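PDB 6BXS: mitochondrial association factor 1 from Toxoplasma gondii, which belongs to a parasite locus required for manipulating host mitochondria, and probably has a macro-domain fold of uncertain ligand-binding role. Local coordinates for residues Gly114-Val127 with Gly145-Thr157. Numbering follows the deposited sequence.
Sequences GRFSRVFARSFAYV and GATFLHILKPEVT
Arg-122 to Tyr-126 pair antiparallel with Thr-147 to Ile-151, the strand axes running at 162° to each other, and a classic beta bulge at Ala-121 and Arg-122 interrupts the ladder of this macro-domain sheet. Both bulge residues donate to Ile-151 O. Arg-122 N lies 3.3 Å from Ile-151 O, on a lone pair in the carbonyl plane, and Ala-121 N approaches the same oxygen nearly along the C=O axis. Strand 166-170 flanks 147-152 on its other side, and 109-111 flanks 120-126, placing the pair within the sheet.

On the face toward helix 83-103, Ser-123 OG meets His-150 ND1 at 3.0 Å, in the plane of the imidazole; either atom could be the donor. Ser-113 also bonds the hydroxyl and Gln-94 takes His-150 NE2, so both ring nitrogens are engaged and the rotation of the ring is fixed. Phe-120 CE1 sits over one imidazole face, displaced toward the rim, with the two planes at 39°. Farther along, Ala-125 CB touches Phe-148 CD2 at 3.6 Å.

The opposite face packs on helix 179-202. Here the side chains of Phe-124 and Leu-149 run side by side, Phe-124 presenting its ring edge to Leu-149 O, while Ile-151 CD1 reaches the same ring near its plane and Tyr-200 meets it edge-to-face.

Beyond the bulge, Lys-153 N makes a nearly straight bond to Val-119 O. Its side chain bends at the third and fourth torsions (chi3 101°), carrying CD past Arg-118 O and bringing NZ to Gly-114 O at 3.0 Å, on a lone pair.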
loop_
_atom_site.group_PDB
_atom_site.type_symbol
_atom_site.label_atom_id
_atom_site.label_comp_id
_atom_site.label_asym_id
_atom_site.label_seq_id
_atom_site.Cartn_x
_atom_site.Cartn_y
_atom_site.Cartn_z
ATOM N N GLY A 114 -10.662 -7.778 15.427
ATOM C CA GLY A 114 -10.246 -7.576 16.805
ATOM C C GLY A 114 -10.916 -8.517 17.788
ATOM O O GLY A 114 -10.451 -8.684 18.915
ATOM N N ARG A 115 -12.012 -9.137 17.365
ATOM C CA ARG A 115 -12.745 -10.050 18.231
ATOM C C ARG A 115 -12.032 -11.395 18.381
ATOM O O ARG A 115 -12.258 -12.109 19.357
ATOM C CB ARG A 115 -14.158 -10.268 17.690
ATOM C CG ARG A 115 -15.061 -11.044 18.629
ATOM C CD ARG A 115 -16.492 -11.074 18.127
ATOM N NE ARG A 115 -17.318 -11.989 18.908
ATOM C CZ ARG A 115 -18.576 -12.305 18.616
ATOM N NH1 ARG A 115 -19.169 -11.775 17.555
ATOM N NH2 ARG A 115 -19.241 -13.156 19.387
ATOM N N PHE A 116 -11.168 -11.728 17.423
ATOM C CA PHE A 116 -10.470 -13.014 17.437
ATOM C C PHE A 116 -8.970 -12.900 17.156
ATOM O O PHE A 116 -8.274 -13.916 17.104
ATOM C CB PHE A 116 -11.105 -13.965 16.418
ATOM C CG PHE A 116 -10.990 -13.501 14.992
ATOM C CD1 PHE A 116 -9.838 -13.741 14.262
ATOM C CD2 PHE A 116 -12.038 -12.836 14.382
ATOM C CE1 PHE A 116 -9.731 -13.319 12.951
ATOM C CE2 PHE A 116 -11.939 -12.413 13.072
ATOM C CZ PHE A 116 -10.783 -12.654 12.354
ATOM N N SER A 117 -8.477 -11.677 16.976
ATOM C CA SER A 117 -7.063 -11.456 16.678
ATOM C C SER A 117 -6.361 -10.675 17.782
ATOM O O SER A 117 -6.992 -9.900 18.500
ATOM C CB SER A 117 -6.904 -10.713 15.350
ATOM O OG SER A 117 -5.533 -10.515 15.041
ATOM N N ARG A 118 -5.052 -10.889 17.906
ATOM C CA ARG A 118 -4.224 -10.123 18.833
ATOM C C ARG A 118 -3.451 -9.041 18.083
ATOM O O ARG A 118 -2.797 -8.195 18.695
ATOM C CB ARG A 118 -3.244 -11.035 19.577
ATOM C CG ARG A 118 -3.821 -12.368 20.031
ATOM C CD ARG A 118 -3.346 -12.725 21.433
ATOM N NE ARG A 118 -3.494 -14.151 21.727
ATOM C CZ ARG A 118 -2.504 -15.043 21.712
ATOM N NH1 ARG A 118 -1.259 -14.680 21.419
ATOM N NH2 ARG A 118 -2.759 -16.313 21.996
ATOM N N VAL A 119 -3.533 -9.077 16.755
ATOM C CA VAL A 119 -2.771 -8.173 15.901
ATOM C C VAL A 119 -3.659 -7.083 15.309
ATOM O O VAL A 119 -3.336 -5.898 15.386
ATOM C CB VAL A 119 -2.087 -8.945 14.752
ATOM C CG1 VAL A 119 -1.402 -7.989 13.784
ATOM C CG2 VAL A 119 -1.083 -9.949 15.311
ATOM N N PHE A 120 -4.774 -7.498 14.714
ATOM C CA PHE A 120 -5.656 -6.586 13.996
ATOM C C PHE A 120 -6.912 -6.258 14.793
ATOM O O PHE A 120 -7.614 -7.156 15.252
ATOM C CB PHE A 120 -6.043 -7.189 12.645
ATOM C CG PHE A 120 -4.865 -7.605 11.813
ATOM C CD1 PHE A 120 -4.088 -6.657 11.172
ATOM C CD2 PHE A 120 -4.536 -8.944 11.670
ATOM C CE1 PHE A 120 -3.004 -7.032 10.405
ATOM C CE2 PHE A 120 -3.452 -9.325 10.903
ATOM C CZ PHE A 120 -2.685 -8.369 10.271
ATOM N N ALA A 121 -7.187 -4.966 14.948
ATOM C CA ALA A 121 -8.393 -4.500 15.629
ATOM C C ALA A 121 -9.599 -4.557 14.699
ATOM O O ALA A 121 -10.693 -4.952 15.100
ATOM C CB ALA A 121 -8.196 -3.085 16.142
ATOM N N ARG A 122 -9.389 -4.137 13.456
ATOM C CA ARG A 122 -10.435 -4.175 12.444
ATOM C C ARG A 122 -9.793 -4.237 11.067
ATOM O O ARG A 122 -8.719 -3.672 10.854
ATOM C CB ARG A 122 -11.349 -2.959 12.564
ATOM C CG ARG A 122 -12.706 -3.152 11.915
ATOM C CD ARG A 122 -13.772 -2.350 12.623
ATOM N NE ARG A 122 -15.117 -2.737 12.197
ATOM C CZ ARG A 122 -16.008 -3.388 12.945
ATOM N NH1 ARG A 122 -15.733 -3.740 14.196
ATOM N NH2 ARG A 122 -17.197 -3.680 12.435
ATOM N N SER A 123 -10.448 -4.928 10.138
ATOM C CA SER A 123 -9.870 -5.184 8.823
ATOM C C SER A 123 -10.849 -4.875 7.702
ATOM O O SER A 123 -12.026 -5.232 7.771
ATOM C CB SER A 123 -9.408 -6.638 8.724
ATOM O OG SER A 123 -8.458 -6.932 9.731
ATOM N N PHE A 124 -10.340 -4.216 6.666
ATOM C CA PHE A 124 -11.145 -3.786 5.532
ATOM C C PHE A 124 -10.542 -4.302 4.235
ATOM O O PHE A 124 -9.372 -4.675 4.194
ATOM C CB PHE A 124 -11.237 -2.256 5.482
ATOM C CG PHE A 124 -11.792 -1.634 6.733
ATOM C CD1 PHE A 124 -11.006 -1.493 7.865
ATOM C CD2 PHE A 124 -13.097 -1.173 6.771
ATOM C CE1 PHE A 124 -11.516 -0.915 9.013
ATOM C CE2 PHE A 124 -13.610 -0.594 7.916
ATOM C CZ PHE A 124 -12.820 -0.463 9.036
ATOM N N ALA A 125 -11.344 -4.313 3.176
ATOM C CA ALA A 125 -10.849 -4.644 1.847
ATOM C C ALA A 125 -11.632 -3.888 0.777
ATOM O O ALA A 125 -12.759 -3.448 1.008
ATOM C CB ALA A 125 -10.920 -6.135 1.605
ATOM N N TYR A 126 -11.024 -3.753 -0.396
ATOM C CA TYR A 126 -11.590 -2.964 -1.481
ATOM C C TYR A 126 -10.899 -3.342 -2.784
ATOM O O TYR A 126 -9.671 -3.425 -2.836
ATOM C CB TYR A 126 -11.425 -1.466 -1.182
ATOM C CG TYR A 126 -11.936 -0.512 -2.249
ATOM C CD1 TYR A 126 -11.223 -0.294 -3.423
ATOM C CD2 TYR A 126 -13.112 0.200 -2.062
ATOM C CE1 TYR A 126 -11.682 0.583 -4.390
ATOM C CE2 TYR A 126 -13.577 1.083 -3.023
ATOM C CZ TYR A 126 -12.859 1.270 -4.184
ATOM O OH TYR A 126 -13.317 2.148 -5.142
ATOM N N VAL A 127 -11.687 -3.594 -3.823
ATOM C CA VAL A 127 -11.148 -3.784 -5.166
ATOM C C VAL A 127 -11.877 -2.888 -6.156
ATOM O O VAL A 127 -13.103 -2.807 -6.149
ATOM C CB VAL A 127 -11.251 -5.252 -5.642
ATOM C CG1 VAL A 127 -10.212 -6.112 -4.948
ATOM C CG2 VAL A 127 -12.655 -5.802 -5.430
ATOM N N GLY A 145 -4.507 -6.209 -7.521
ATOM C CA GLY A 145 -5.457 -5.131 -7.317
ATOM C C GLY A 145 -6.177 -5.238 -5.985
ATOM O O GLY A 145 -6.871 -4.310 -5.571
ATOM N N ALA A 146 -6.020 -6.376 -5.315
ATOM C CA ALA A 146 -6.610 -6.570 -3.997
ATOM C C ALA A 146 -5.961 -5.620 -3.003
ATOM O O ALA A 146 -4.739 -5.605 -2.861
ATOM C CB ALA A 146 -6.448 -8.011 -3.542
ATOM N N THR A 147 -6.784 -4.830 -2.320
ATOM C CA THR A 147 -6.298 -3.840 -1.369
ATOM C C THR A 147 -6.978 -4.018 -0.017
ATOM O O THR A 147 -8.203 -4.096 0.070
ATOM C CB THR A 147 -6.539 -2.405 -1.875
ATOM O OG1 THR A 147 -5.895 -2.230 -3.143
ATOM C CG2 THR A 147 -5.991 -1.386 -0.886
ATOM N N PHE A 148 -6.165 -4.079 1.033
ATOM C CA PHE A 148 -6.658 -4.252 2.390
ATOM C C PHE A 148 -6.215 -3.088 3.271
ATOM O O PHE A 148 -5.162 -2.496 3.045
ATOM C CB PHE A 148 -6.160 -5.579 2.967
ATOM C CG PHE A 148 -6.406 -6.756 2.067
ATOM C CD1 PHE A 148 -5.455 -7.141 1.137
ATOM C CD2 PHE A 148 -7.590 -7.468 2.143
ATOM C CE1 PHE A 148 -5.679 -8.216 0.303
ATOM C CE2 PHE A 148 -7.821 -8.546 1.310
ATOM C CZ PHE A 148 -6.865 -8.922 0.389
ATOM N N LEU A 149 -7.037 -2.766 4.264
ATOM C CA LEU A 149 -6.717 -1.736 5.243
ATOM C C LEU A 149 -6.980 -2.291 6.639
ATOM O O LEU A 149 -8.069 -2.795 6.914
ATOM C CB LEU A 149 -7.545 -0.472 4.989
ATOM C CG LEU A 149 -7.136 0.809 5.725
ATOM C CD1 LEU A 149 -7.652 2.031 4.975
ATOM C CD2 LEU A 149 -7.651 0.820 7.159
ATOM N N HIS A 150 -5.983 -2.200 7.514
ATOM C CA HIS A 150 -6.083 -2.760 8.860
ATOM C C HIS A 150 -5.842 -1.708 9.934
ATOM O O HIS A 150 -4.866 -0.961 9.876
ATOM C CB HIS A 150 -5.075 -3.898 9.053
ATOM C CG HIS A 150 -5.189 -4.995 8.041
ATOM N ND1 HIS A 150 -6.161 -5.970 8.105
ATOM C CD2 HIS A 150 -4.436 -5.284 6.953
ATOM C CE1 HIS A 150 -6.010 -6.806 7.091
ATOM N NE2 HIS A 150 -4.971 -6.411 6.379
ATOM N N ILE A 151 -6.737 -1.660 10.914
ATOM C CA ILE A 151 -6.475 -0.937 12.149
ATOM C C ILE A 151 -5.780 -1.895 13.107
ATOM O O ILE A 151 -6.364 -2.890 13.527
ATOM C CB ILE A 151 -7.762 -0.391 12.793
ATOM C CG1 ILE A 151 -8.530 0.473 11.790
ATOM C CG2 ILE A 151 -7.420 0.407 14.050
ATOM C CD1 ILE A 151 -9.838 1.026 12.319
ATOM N N LEU A 152 -4.532 -1.592 13.444
ATOM C CA LEU A 152 -3.740 -2.456 14.310
ATOM C C LEU A 152 -4.105 -2.258 15.775
ATOM O O LEU A 152 -4.483 -1.161 16.187
ATOM C CB LEU A 152 -2.248 -2.186 14.105
ATOM C CG LEU A 152 -1.697 -2.443 12.702
ATOM C CD1 LEU A 152 -0.257 -1.964 12.613
ATOM C CD2 LEU A 152 -1.793 -3.917 12.336
ATOM N N LYS A 153 -3.992 -3.325 16.561
ATOM C CA LYS A 153 -4.206 -3.219 17.999
ATOM C C LYS A 153 -3.055 -2.419 18.605
ATOM O O LYS A 153 -1.965 -2.373 18.031
ATOM C CB LYS A 153 -4.307 -4.600 18.651
ATOM C CG LYS A 153 -5.412 -5.483 18.087
ATOM C CD LYS A 153 -5.716 -6.646 19.017
ATOM C CE LYS A 153 -6.966 -6.386 19.846
ATOM N NZ LYS A 153 -8.208 -6.663 19.075
ATOM N N PRO A 154 -3.293 -1.779 19.762
ATOM C CA PRO A 154 -2.254 -0.944 20.379
ATOM C C PRO A 154 -0.964 -1.704 20.675
ATOM O O PRO A 154 0.110 -1.106 20.694
ATOM C CB PRO A 154 -2.911 -0.472 21.682
ATOM C CG PRO A 154 -4.371 -0.579 21.437
ATOM C CD PRO A 154 -4.545 -1.759 20.537
ATOM N N GLU A 155 -1.068 -3.010 20.893
ATOM C CA GLU A 155 0.093 -3.788 21.316
ATOM C C GLU A 155 0.983 -4.225 20.148
ATOM O O GLU A 155 1.999 -4.886 20.364
ATOM C CB GLU A 155 -0.347 -5.018 22.107
ATOM C CG GLU A 155 -1.197 -4.705 23.330
ATOM C CD GLU A 155 -2.667 -4.508 23.000
ATOM O OE1 GLU A 155 -3.018 -4.458 21.802
ATOM O OE2 GLU A 155 -3.473 -4.404 23.948
ATOM N N VAL A 156 0.610 -3.860 18.922
ATOM C CA VAL A 156 1.472 -4.085 17.760
ATOM C C VAL A 156 1.656 -2.798 16.956
ATOM O O VAL A 156 2.205 -2.816 15.855
ATOM C CB VAL A 156 0.913 -5.184 16.831
ATOM C CG1 VAL A 156 0.700 -6.478 17.603
ATOM C CG2 VAL A 156 -0.381 -4.736 16.171
ATOM N N THR A 157 1.194 -1.683 17.510
ATOM C CA THR A 157 1.291 -0.392 16.835
ATOM C C THR A 157 2.737 0.107 16.837
ATOM O O THR A 157 3.307 0.308 17.907
ATOM C CB THR A 157 0.392 0.653 17.511
ATOM O OG1 THR A 157 -0.965 0.191 17.512
ATOM C CG2 THR A 157 0.469 1.992 16.783
#